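Local coordinates for protein gamma-glutamyltransferase 1 Threonine peptidase. MEROPS family T03 (PDB 7D9E) that catalyses transfer of gamma-glutamyl groups to amino acids and peptides, and probably also hydrolyses glutathione to glutamate and cysteinylglycine, at residues H3-V7 and I167-R171; Q103-N107 and A118-V124; Y135-Y139 and G161-G165. Where two conformers were deposited one is given. Numbering follows the deposited sequence.

Overall arrangement
Interactions 1 and 2 are buried, whereas interaction 3 is partly buried, and its Ala138 is exposed. Interaction 1 packs two strands of different sheets with aliphatic contacts and one serine hydroxyl. Interaction 2 joins helix 97-109 to helix 115-120 and the loop beyond, mainly by side-chain amides bonded to backbone atoms. Interaction 3 relies on a carboxylate and a methionine between the end of strand 133-136 with the residues that follow it and the loop 161-165. Residue Ile167, at the start of 167-171, packs on Val104, Val119 and Arg123 of interaction 2. Interactions 2 and 3 meet through probable hydrogen bonds from Arg123 NH2 to Met164 O (2.8 Å) and between Ala120 O and Tyr139 OH (2.7 Å).

Interaction 1: residues H3-V7 and I167-R171; sequences HFSIV and IQAIR
Two extended segments, 3-7 and 168-171, run nearly parallel: their axes cross at 19° and approach to 6.0 Å, with Ser5 CA 6.1 Å from Ala169 CA. They belong to separate sheets stacked face to face, as in the sandwich of Ntn hydrolases, and side chains rather than backbone pairing connect them. The CA-to-CB bonds of His3, Ser5 and Val7 point at the other strand, as do those of Gln168 and Ile170.

The polar part is a short relay. With chi1 of -68° (m), Ser5 OG donates to Gln168 O at 2.9 Å, while His3, in the t rotamer, turns its NE2 to donate to Ser5 OG at 3.0 Å. The far ring nitrogen of His3, ND1, is hydrogen-bonded to Thr17.

Van der Waals packing centres on Ile170 (m, t). Its CD1 lies against the backbone of strand 3-7, 3.3 Å from Ser5 O and 3.7 Å from Val7 N, and 4.0 Å from Ser5 CB; the apolar pair is Ile170 CG2 with Val7 CG2 at 3.8 Å. Gln168 (m, m) sets its CG 3.4 Å from His3 O and its CB 4.2 Å from His3 CD2; its amide then leads away to Ser181.

At nearest atoms, the His3 side chain is about 6 Å from that of Thr1, the probable nucleophile. Strand 2-7 pairs with 13-19 on one edge and, through Ser5 to Val7, antiparallel with a strand of the other chain, so that sheet crosses the interface. Strand 168-173 lies between 84-90 and 176-181, and Ala169 packs on Leu115 of helix 115-120.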
ATOM      1  N   HIS B   3      -6.324   1.349  -0.674  1.00 13.85           N
ATOM      2  CA  HIS B   3      -6.134   2.396   0.299  1.00 13.44           C
ATOM      3  C   HIS B   3      -7.469   3.080   0.550  1.00 15.17           C
ATOM      4  O   HIS B   3      -8.241   3.307  -0.382  1.00 15.96           O
ATOM      5  CB  HIS B   3      -5.143   3.468  -0.233  1.00 13.86           C
ATOM      6  CG  HIS B   3      -4.902   4.551   0.757  1.00 13.70           C
ATOM      7  ND1 HIS B   3      -4.021   4.409   1.805  1.00 16.18           N
ATOM      8  CD2 HIS B   3      -5.480   5.766   0.907  1.00 15.33           C
ATOM      9  CE1 HIS B   3      -4.081   5.481   2.573  1.00 15.73           C
ATOM     10  NE2 HIS B   3      -4.957   6.324   2.042  1.00 15.67           N
ATOM     11  N   PHE B   4      -7.696   3.505   1.793  1.00 14.63           N
ATOM     12  CA  PHE B   4      -8.791   4.424   2.087  1.00 14.17           C
ATOM     13  C   PHE B   4      -8.323   5.482   3.075  1.00 14.64           C
ATOM     14  O   PHE B   4      -7.375   5.287   3.850  1.00 14.94           O
ATOM     15  CB  PHE B   4     -10.056   3.699   2.580  1.00 16.76           C
ATOM     16  CG  PHE B   4      -9.899   2.928   3.854  1.00 16.95           C
ATOM     17  CD1 PHE B   4     -10.032   3.551   5.094  1.00 17.92           C
ATOM     18  CD2 PHE B   4      -9.669   1.574   3.829  1.00 17.75           C
ATOM     19  CE1 PHE B   4      -9.925   2.843   6.261  1.00 19.34           C
ATOM     20  CE2 PHE B   4      -9.543   0.853   5.008  1.00 15.69           C
ATOM     21  CZ  PHE B   4      -9.670   1.483   6.211  1.00 17.24           C
ATOM     22  N   SER B   5      -9.020   6.626   3.020  1.00 14.69           N
ATOM     23  CA  SER B   5      -8.724   7.808   3.825  1.00 15.04           C
ATOM     24  C   SER B   5     -10.005   8.263   4.500  1.00 15.85           C
ATOM     25  O   SER B   5     -11.064   8.312   3.854  1.00 17.27           O
ATOM     26  CB  SER B   5      -8.209   8.915   2.904  1.00 17.09           C
ATOM     27  OG  SER B   5      -6.926   8.568   2.361  1.00 18.00           O
ATOM     28  N   ILE B   6      -9.913   8.619   5.792  1.00 16.78           N
ATOM     29  CA  ILE B   6     -11.066   9.065   6.568  1.00 16.84           C
ATOM     30  C   ILE B   6     -10.653  10.236   7.447  1.00 17.96           C
ATOM     31  O   ILE B   6      -9.568  10.239   8.036  1.00 19.59           O
ATOM     32  CB  ILE B   6     -11.658   7.942   7.443  1.00 18.38           C
ATOM     33  CG1 ILE B   6     -12.175   6.795   6.555  1.00 18.65           C
ATOM     34  CG2 ILE B   6     -12.773   8.436   8.310  1.00 19.57           C
ATOM     35  CD1 ILE B   6     -12.415   5.498   7.297  1.00 20.10           C
ATOM     36  N   VAL B   7     -11.533  11.223   7.543  1.00 17.89           N
ATOM     37  CA  VAL B   7     -11.402  12.323   8.492  1.00 17.76           C
ATOM     38  C   VAL B   7     -12.745  12.454   9.198  1.00 22.17           C
ATOM     39  O   VAL B   7     -13.790  12.433   8.542  1.00 24.85           O
ATOM     40  CB  VAL B   7     -11.028  13.648   7.798  1.00 21.53           C
ATOM     41  CG1 VAL B   7     -10.958  14.801   8.806  1.00 26.74           C
ATOM     42  CG2 VAL B   7      -9.697  13.504   7.080  1.00 21.48           C
ATOM     43  N   ILE B 167      -5.394   6.681  -6.100  1.00 14.84           N
ATOM     44  CA  ILE B 167      -5.296   7.588  -4.961  1.00 14.18           C
ATOM     45  C   ILE B 167      -6.690   7.821  -4.394  1.00 16.13           C
ATOM     46  O   ILE B 167      -7.653   8.100  -5.131  1.00 17.07           O
ATOM     47  CB  ILE B 167      -4.664   8.902  -5.438  1.00 16.64           C
ATOM     48  CG1 ILE B 167      -3.163   8.739  -5.762  1.00 18.76           C
ATOM     49  CG2 ILE B 167      -4.824   9.976  -4.345  1.00 19.84           C
ATOM     50  CD1 ILE B 167      -2.230   8.877  -4.570  1.00 20.04           C
ATOM     51  N   GLN B 168      -6.793   7.780  -3.067  1.00 16.35           N
ATOM     52  CA  GLN B 168      -8.008   8.147  -2.357  1.00 15.64           C
ATOM     53  C   GLN B 168      -7.589   9.224  -1.372  1.00 17.61           C
ATOM     54  O   GLN B 168      -6.774   8.961  -0.485  1.00 17.98           O
ATOM     55  CB  GLN B 168      -8.623   6.960  -1.628  1.00 16.74           C
ATOM     56  CG  GLN B 168      -8.953   5.791  -2.530  1.00 16.97           C
ATOM     57  CD  GLN B 168      -9.954   6.140  -3.588  1.00 21.74           C
ATOM     58  OE1 GLN B 168     -10.831   6.983  -3.373  1.00 23.92           O
ATOM     59  NE2 GLN B 168      -9.870   5.456  -4.706  1.00 23.96           N
ATOM     60  N   ALA B 169      -8.115  10.437  -1.542  1.00 16.90           N
ATOM     61  CA  ALA B 169      -7.604  11.590  -0.832  1.00 17.84           C
ATOM     62  C   ALA B 169      -8.719  12.450  -0.241  1.00 15.56           C
ATOM     63  O   ALA B 169      -9.833  12.528  -0.770  1.00 18.12           O
ATOM     64  CB  ALA B 169      -6.754  12.487  -1.766  1.00 19.06           C
ATOM     65  N   ILE B 170      -8.395  13.102   0.874  1.00 18.63           N
ATOM     66  CA  ILE B 170      -9.267  14.099   1.497  1.00 18.92           C
ATOM     67  C   ILE B 170      -8.422  15.338   1.749  1.00 19.42           C
ATOM     68  O   ILE B 170      -7.310  15.235   2.268  1.00 21.70           O
ATOM     69  CB  ILE B 170      -9.824  13.591   2.846  1.00 19.09           C
ATOM     70  CG1 ILE B 170     -10.646  12.327   2.624  1.00 17.69           C
ATOM     71  CG2 ILE B 170     -10.618  14.696   3.547  1.00 23.26           C
ATOM     72  CD1 ILE B 170     -11.027  11.636   3.932  1.00 19.09           C
ATOM     73  N   ARG B 171      -8.932  16.500   1.381  1.00 18.87           N
ATOM     74  CA  ARG B 171      -8.268  17.765   1.646  1.00 20.86           C
ATOM     75  C   ARG B 171      -9.138  18.572   2.592  1.00 24.55           C
ATOM     76  O   ARG B 171     -10.370  18.574   2.480  1.00 25.89           O
ATOM     77  CB  ARG B 171      -8.064  18.568   0.340  1.00 22.19           C
ATOM     78  CG  ARG B 171      -7.247  19.854   0.474  1.00 25.53           C
ATOM     79  CD  ARG B 171      -7.119  20.509  -0.914  1.00 36.26           C
ATOM     80  NE  ARG B 171      -6.136  21.579  -0.980  1.00 51.47           N
ATOM     81  CZ  ARG B 171      -5.599  22.031  -2.114  1.00 50.27           C
ATOM     82  NH1 ARG B 171      -5.948  21.500  -3.280  1.00 45.58           N
ATOM     83  NH2 ARG B 171      -4.708  23.009  -2.082  1.00 59.18           N
TER

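Interaction 2: residues Q103-N107 and A118-V124; sequences QVLNN and AVAAQRV
Side-chain amides do most of the joining here. Segment 103-107 is regular helix; 118-120 ends a second helix, Ala121 is the first residue to leave helical angles (-57/147), and the chain then extends through Val124. The CA atoms come nearest between Asn107 and Ala118 (5.1 Å) and between Gln103 and Arg123 (6.9 Å), so the second segment closes along the helix from its later turn to its earlier one.

Gln103, with chi1 -75° (m), chi2 167° (t) and chi3 94°, presents its amide to the backbone of Val124: OE1 accepts from Val124 N at 3.1 Å (162°), and NE2 donates to Val124 O at 2.9 Å (133°). This pairwise match imitates a backbone-to-backbone pairing.

One turn on, Asn107 (chi1 -66°, chi2 -8°) donates from ND2 to Ala118 O at 3.1 Å, while its CB touches Ala118 CB at 3.6 Å. Water 1 lies 2.8 Å from both Asn107 ND2 and Gln122 O, bridging the helix to the loop.

Arg123 folds back (m, t, m, chi4 -92°), so that its NH1 reaches Val119 O at 3.0 Å in a weak bond, and NH2 goes on to Met164 O and a salt bridge with Asp182. Val104, chi1 t, fills the angle, with CG2 3.9 Å from both Arg123 NH1 and Ala118 O.

The helix pair 97-109 and 115-120, with the loop after it, lies against the sheet: Val104 packs on Leu89 and Leu105 on Leu87 of strand 84-90, while Gln103 meets Leu303 of the other chain.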
ATOM      1  N   GLN B 103       4.076  12.604  -6.752  1.00 15.19           N
ATOM      2  CA  GLN B 103       3.512  13.382  -7.847  1.00 14.26           C
ATOM      3  C   GLN B 103       2.256  14.109  -7.402  1.00 15.49           C
ATOM      4  O   GLN B 103       2.087  15.289  -7.695  1.00 15.97           O
ATOM      5  CB  GLN B 103       3.247  12.476  -9.055  1.00 14.84           C
ATOM      6  CG  GLN B 103       4.549  12.115  -9.790  1.00 16.44           C
ATOM      7  CD  GLN B 103       4.368  10.989 -10.783  1.00 16.28           C
ATOM      8  OE1 GLN B 103       4.127  11.227 -11.978  1.00 16.84           O
ATOM      9  NE2 GLN B 103       4.480   9.758 -10.305  1.00 15.83           N
ATOM     10  N   VAL B 104       1.378  13.436  -6.662  1.00 15.79           N
ATOM     11  CA  VAL B 104       0.176  14.120  -6.203  1.00 14.64           C
ATOM     12  C   VAL B 104       0.538  15.290  -5.288  1.00 14.73           C
ATOM     13  O   VAL B 104      -0.058  16.375  -5.385  1.00 16.80           O
ATOM     14  CB  VAL B 104      -0.818  13.146  -5.554  1.00 15.88           C
ATOM     15  CG1 VAL B 104      -1.998  13.897  -4.942  1.00 16.92           C
ATOM     16  CG2 VAL B 104      -1.336  12.125  -6.574  1.00 17.39           C
ATOM     17  N   LEU B 105       1.508  15.089  -4.380  1.00 15.35           N
ATOM     18  CA  LEU B 105       1.937  16.181  -3.507  1.00 16.95           C
ATOM     19  C   LEU B 105       2.500  17.339  -4.320  1.00 17.53           C
ATOM     20  O   LEU B 105       2.230  18.514  -4.022  1.00 19.20           O
ATOM     21  CB  LEU B 105       2.976  15.680  -2.500  1.00 17.05           C
ATOM     22  CG  LEU B 105       2.453  14.696  -1.463  1.00 19.60           C
ATOM     23  CD1 LEU B 105       3.642  14.127  -0.675  1.00 19.20           C
ATOM     24  CD2 LEU B 105       1.476  15.348  -0.515  1.00 20.70           C
ATOM     25  N   ASN B 106       3.316  17.032  -5.333  1.00 15.86           N
ATOM     26  CA  ASN B 106       3.824  18.100  -6.192  1.00 17.39           C
ATOM     27  C   ASN B 106       2.675  18.847  -6.865  1.00 17.54           C
ATOM     28  O   ASN B 106       2.699  20.075  -6.964  1.00 19.69           O
ATOM     29  CB  ASN B 106       4.741  17.536  -7.276  1.00 17.08           C
ATOM     30  CG  ASN B 106       6.036  16.973  -6.714  1.00 20.24           C
ATOM     31  OD1 ASN B 106       6.385  17.198  -5.563  1.00 20.85           O
ATOM     32  ND2 ASN B 106       6.781  16.303  -7.570  1.00 20.15           N
ATOM     33  N   ASN B 107       1.660  18.116  -7.313  1.00 17.06           N
ATOM     34  CA  ASN B 107       0.540  18.743  -8.016  1.00 17.13           C
ATOM     35  C   ASN B 107      -0.245  19.667  -7.098  1.00 20.41           C
ATOM     36  O   ASN B 107      -0.673  20.753  -7.519  1.00 19.88           O
ATOM     37  CB  ASN B 107      -0.353  17.630  -8.558  1.00 15.73           C
ATOM     38  CG  ASN B 107       0.341  16.813  -9.617  1.00 16.57           C
ATOM     39  OD1 ASN B 107       1.441  17.164 -10.054  1.00 17.82           O
ATOM     40  ND2 ASN B 107      -0.292  15.730 -10.050  1.00 18.92           N
ATOM     41  N   ALA B 118      -5.278  17.239  -9.437  1.00 16.99           N
ATOM     42  CA  ALA B 118      -4.023  16.693  -8.944  1.00 16.88           C
ATOM     43  C   ALA B 118      -4.041  15.170  -8.937  1.00 16.95           C
ATOM     44  O   ALA B 118      -3.017  14.539  -9.178  1.00 18.00           O
ATOM     45  CB  ALA B 118      -3.772  17.197  -7.520  1.00 17.95           C
ATOM     46  N   VAL B 119      -5.193  14.574  -8.656  1.00 15.80           N
ATOM     47  CA  VAL B 119      -5.324  13.123  -8.648  1.00 15.85           C
ATOM     48  C   VAL B 119      -5.542  12.573 -10.054  1.00 16.48           C
ATOM     49  O   VAL B 119      -5.058  11.480 -10.380  1.00 17.74           O
ATOM     50  CB  VAL B 119      -6.465  12.747  -7.690  1.00 18.55           C
ATOM     51  CG1 VAL B 119      -6.839  11.293  -7.821  1.00 20.92           C
ATOM     52  CG2 VAL B 119      -6.064  13.016  -6.244  1.00 18.68           C
ATOM     53  N   ALA B 120      -6.284  13.283 -10.895  1.00 15.73           N
ATOM     54  CA  ALA B 120      -6.557  12.777 -12.229  1.00 17.16           C
ATOM     55  C   ALA B 120      -5.359  12.902 -13.157  1.00 17.35           C
ATOM     56  O   ALA B 120      -5.325  12.221 -14.179  1.00 18.47           O
ATOM     57  CB  ALA B 120      -7.729  13.521 -12.864  1.00 18.74           C
ATOM     58  N   ALA B 121      -4.400  13.763 -12.834  1.00 16.35           N
ATOM     59  CA  ALA B 121      -3.278  14.011 -13.721  1.00 16.30           C
ATOM     60  C   ALA B 121      -2.516  12.734 -14.048  1.00 15.90           C
ATOM     61  O   ALA B 121      -2.361  11.834 -13.209  1.00 16.34           O
ATOM     62  CB  ALA B 121      -2.340  15.040 -13.098  1.00 16.95           C
ATOM     63  N   GLN B 122      -1.985  12.692 -15.274  1.00 17.70           N
ATOM     64  CA  GLN B 122      -1.047  11.650 -15.663  1.00 16.42           C
ATOM     65  C   GLN B 122       0.043  11.476 -14.613  1.00 17.72           C
ATOM     66  O   GLN B 122       0.583  12.455 -14.092  1.00 16.32           O
ATOM     67  CB  GLN B 122      -0.390  12.042 -16.987  1.00 16.47           C
ATOM     68  CG  GLN B 122       0.626  11.056 -17.519  1.00 16.84           C
ATOM     69  CD  GLN B 122       1.182  11.527 -18.847  1.00 20.67           C
ATOM     70  OE1 GLN B 122       1.019  10.880 -19.900  1.00 24.15           O
ATOM     71  NE2 GLN B 122       1.798  12.683 -18.816  1.00 21.19           N
ATOM     72  N   ARG B 123       0.358  10.215 -14.305  1.00 15.89           N
ATOM     73  CA  ARG B 123       1.497   9.866 -13.468  1.00 14.61           C
ATOM     74  C   ARG B 123       2.362   8.871 -14.222  1.00 14.84           C
ATOM     75  O   ARG B 123       1.858   8.051 -14.998  1.00 17.49           O
ATOM     76  CB  ARG B 123       1.083   9.261 -12.119  1.00 16.31           C
ATOM     77  CG  ARG B 123       0.361  10.267 -11.239  1.00 16.12           C
ATOM     78  CD  ARG B 123       0.156   9.773  -9.844  1.00 14.22           C
ATOM     79  NE  ARG B 123      -0.727   8.622  -9.734  1.00 14.65           N
ATOM     80  CZ  ARG B 123      -2.041   8.679  -9.531  1.00 15.39           C
ATOM     81  NH1 ARG B 123      -2.658   9.854  -9.469  1.00 16.90           N
ATOM     82  NH2 ARG B 123      -2.742   7.570  -9.431  1.00 16.28           N
ATOM     83  N   VAL B 124       3.678   8.960 -14.003  1.00 15.82           N
ATOM     84  CA  VAL B 124       4.629   8.035 -14.616  1.00 15.67           C
ATOM     85  C   VAL B 124       5.604   7.588 -13.538  1.00 15.14           C
ATOM     86  O   VAL B 124       5.620   8.124 -12.432  1.00 17.60           O
ATOM     87  CB  VAL B 124       5.378   8.650 -15.824  1.00 17.59           C
ATOM     88  CG1 VAL B 124       4.373   9.033 -16.916  1.00 20.49           C
ATOM     89  CG2 VAL B 124       6.224   9.812 -15.394  1.00 19.43           C
TER
HETATM   90  O   HOH W   1       1.001  13.784 -11.677  1.00 17.42           O

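Interaction 3: residues Y135-Y139 and G161-G165; sequences YYDAY and GWNMG
An inverse gamma turn centred on Met164 (phi/psi -86/70) sits in the loop between strands 156-159 and 168-173, at the edge of the substrate pocket: at nearest atoms, the neighbouring Trp162 side chain is about 4 Å from Gly93 and about 7 Å from bound DON. Gly165 N to Asn163 O, 2.9 Å, is the weak bond spanning the turn.

Segment 135-139 leaves strand 133-136 after Tyr136 and passes the turn with Asp137 CA 5.1 Å from Asn163 CA. Asp137, chi1 65° (p) and chi2 8°, carries the main link: its OD2 accepts from Met164 N at 2.7 Å (164°) and lies 3.3 Å from Met164 CB.

Met164 (t, p, p in the conformer given) folds its methyl under the strand, with CE 3.4 Å from Tyr135 O, 4.2 Å from Tyr135 CB and 4.0 Å from Tyr136 CA. At the other end Asn163 OD1 lies 3.7 Å from Tyr139 CB, while Asn163 ND2 bonds Arg184 O. Gly161 (87/16) and Gly165 (92/-177) have positive phi; a CB there would collide with the preceding carbonyl oxygen.

Asp137 OD2 also forms a salt bridge with Arg184, and OD1 bonds Ala140 N. One carboxylate thus ties the turn's amide, a cation and its own loop together, combining polar anchoring with methionine packing beside the pocket.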
ATOM      1  N   TYR B 135       7.687   3.950 -16.900  1.00 19.42           N
ATOM      2  CA  TYR B 135       6.416   3.250 -17.001  1.00 18.65           C
ATOM      3  C   TYR B 135       5.270   4.250 -17.039  1.00 18.05           C
ATOM      4  O   TYR B 135       5.292   5.281 -16.351  1.00 18.19           O
ATOM      5  CB  TYR B 135       6.230   2.297 -15.814  1.00 18.00           C
ATOM      6  CG  TYR B 135       7.224   1.180 -15.808  1.00 20.50           C
ATOM      7  CD1 TYR B 135       7.060   0.076 -16.637  1.00 20.95           C
ATOM      8  CD2 TYR B 135       8.338   1.231 -15.000  1.00 23.52           C
ATOM      9  CE1 TYR B 135       7.982  -0.951 -16.648  1.00 26.84           C
ATOM     10  CE2 TYR B 135       9.264   0.209 -15.006  1.00 25.80           C
ATOM     11  CZ  TYR B 135       9.077  -0.875 -15.833  1.00 25.87           C
ATOM     12  OH  TYR B 135      10.006  -1.888 -15.840  1.00 30.38           O
ATOM     13  N   TYR B 136       4.258   3.919 -17.837  1.00 18.46           N
ATOM     14  CA  TYR B 136       3.036   4.709 -17.934  1.00 18.34           C
ATOM     15  C   TYR B 136       1.861   3.737 -17.939  1.00 19.99           C
ATOM     16  O   TYR B 136       2.037   2.522 -18.104  1.00 19.50           O
ATOM     17  CB  TYR B 136       3.028   5.603 -19.192  1.00 20.83           C
ATOM     18  CG  TYR B 136       3.087   4.880 -20.523  1.00 20.54           C
ATOM     19  CD1 TYR B 136       1.927   4.428 -21.144  1.00 20.96           C
ATOM     20  CD2 TYR B 136       4.302   4.677 -21.183  1.00 21.10           C
ATOM     21  CE1 TYR B 136       1.970   3.786 -22.360  1.00 25.96           C
ATOM     22  CE2 TYR B 136       4.354   4.024 -22.406  1.00 23.55           C
ATOM     23  CZ  TYR B 136       3.184   3.584 -22.991  1.00 25.13           C
ATOM     24  OH  TYR B 136       3.220   2.941 -24.215  1.00 28.33           O
ATOM     25  N   ASP B 137       0.653   4.268 -17.726  1.00 18.30           N
ATOM     26  CA  ASP B 137      -0.549   3.438 -17.754  1.00 19.34           C
ATOM     27  C   ASP B 137      -1.424   3.774 -18.961  1.00 19.10           C
ATOM     28  O   ASP B 137      -1.192   4.740 -19.699  1.00 20.44           O
ATOM     29  CB  ASP B 137      -1.328   3.472 -16.421  1.00 18.64           C
ATOM     30  CG  ASP B 137      -1.909   4.821 -16.066  1.00 19.41           C
ATOM     31  OD1 ASP B 137      -1.885   5.764 -16.885  1.00 19.73           O
ATOM     32  OD2 ASP B 137      -2.433   4.946 -14.931  1.00 17.38           O
ATOM     33  N   ALA B 138      -2.420   2.927 -19.191  1.00 19.56           N
ATOM     34  CA  ALA B 138      -3.304   3.136 -20.328  1.00 22.46           C
ATOM     35  C   ALA B 138      -4.332   4.220 -20.053  1.00 19.14           C
ATOM     36  O   ALA B 138      -4.951   4.728 -20.995  1.00 22.47           O
ATOM     37  CB  ALA B 138      -3.975   1.818 -20.717  1.00 27.79           C
ATOM     38  N   TYR B 139      -4.540   4.563 -18.779  1.00 19.56           N
ATOM     39  CA  TYR B 139      -5.402   5.687 -18.430  1.00 19.06           C
ATOM     40  C   TYR B 139      -4.873   7.001 -18.988  1.00 19.15           C
ATOM     41  O   TYR B 139      -5.646   7.812 -19.515  1.00 20.99           O
ATOM     42  CB  TYR B 139      -5.556   5.739 -16.901  1.00 18.58           C
ATOM     43  CG  TYR B 139      -6.054   7.070 -16.400  1.00 16.84           C
ATOM     44  CD1 TYR B 139      -7.409   7.370 -16.378  1.00 16.73           C
ATOM     45  CD2 TYR B 139      -5.162   8.016 -15.925  1.00 16.10           C
ATOM     46  CE1 TYR B 139      -7.851   8.591 -15.929  1.00 22.34           C
ATOM     47  CE2 TYR B 139      -5.597   9.239 -15.486  1.00 16.66           C
ATOM     48  CZ  TYR B 139      -6.944   9.517 -15.473  1.00 20.36           C
ATOM     49  OH  TYR B 139      -7.395  10.741 -15.033  1.00 23.17           O
ATOM     50  N   GLY B 161       0.660  -1.988 -18.016  1.00 28.05           N
ATOM     51  CA  GLY B 161      -0.431  -2.944 -18.127  1.00 29.89           C
ATOM     52  C   GLY B 161      -1.379  -2.958 -16.954  1.00 33.87           C
ATOM     53  O   GLY B 161      -2.132  -3.919 -16.790  1.00 35.25           O
ATOM     54  N   TRP B 162      -1.346  -1.927 -16.126  1.00 26.03           N
ATOM     55  CA  TRP B 162      -2.224  -1.732 -14.977  1.00 25.32           C
ATOM     56  C   TRP B 162      -2.134  -0.267 -14.587  1.00 24.14           C
ATOM     57  O   TRP B 162      -1.101   0.374 -14.762  1.00 21.03           O
ATOM     58  CB  TRP B 162      -1.892  -2.706 -13.833  1.00 27.94           C
ATOM     59  CG  TRP B 162      -0.423  -2.817 -13.453  1.00 35.68           C
ATOM     60  CD1 TRP B 162       0.510  -3.605 -14.079  1.00 39.21           C
ATOM     61  CD2 TRP B 162       0.249  -2.232 -12.324  1.00 28.55           C
ATOM     62  NE1 TRP B 162       1.725  -3.499 -13.449  1.00 38.58           N
ATOM     63  CE2 TRP B 162       1.593  -2.669 -12.366  1.00 37.58           C
ATOM     64  CE3 TRP B 162      -0.148  -1.373 -11.296  1.00 35.95           C
ATOM     65  CZ2 TRP B 162       2.541  -2.272 -11.425  1.00 33.78           C
ATOM     66  CZ3 TRP B 162       0.801  -0.975 -10.363  1.00 44.20           C
ATOM     67  CH2 TRP B 162       2.127  -1.434 -10.431  1.00 39.86           C
ATOM     68  N   ASN B 163      -3.250   0.274 -14.119  1.00 21.27           N
ATOM     69  CA  ASN B 163      -3.293   1.698 -13.834  1.00 21.45           C
ATOM     70  C   ASN B 163      -2.268   2.048 -12.762  1.00 20.95           C
ATOM     71  O   ASN B 163      -1.937   1.252 -11.877  1.00 23.32           O
ATOM     72  CB  ASN B 163      -4.719   2.139 -13.517  1.00 28.04           C
ATOM     73  CG  ASN B 163      -5.576   2.260 -14.771  1.00 27.76           C
ATOM     74  OD1 ASN B 163      -5.063   2.180 -15.930  1.00 29.62           O
ATOM     75  ND2 ASN B 163      -6.875   2.407 -14.581  1.00 35.24           N
ATOM     76  N   MET B 164      -1.770   3.272 -12.857  0.58 17.62           N
ATOM     77  CA  MET B 164      -0.671   3.764 -12.037  0.58 16.95           C
ATOM     78  C   MET B 164      -1.228   4.299 -10.720  0.58 18.25           C
ATOM     79  O   MET B 164      -1.239   5.503 -10.448  0.58 18.17           O
ATOM     80  CB  MET B 164       0.073   4.844 -12.813  0.58 18.59           C
ATOM     81  CG  MET B 164       1.285   5.434 -12.127  0.58 24.49           C
ATOM     82  SD  MET B 164       2.685   4.316 -12.223  0.58 20.64           S
ATOM     83  CE  MET B 164       3.020   4.288 -13.986  0.58 21.51           C
ATOM     84  N   GLY B 165      -1.701   3.366  -9.885  1.00 19.58           N
ATOM     85  CA  GLY B 165      -2.264   3.735  -8.604  1.00 18.31           C
ATOM     86  C   GLY B 165      -3.759   3.963  -8.645  1.00 18.12           C
ATOM     87  O   GLY B 165      -4.445   3.776  -9.656  1.00 20.11           O
TER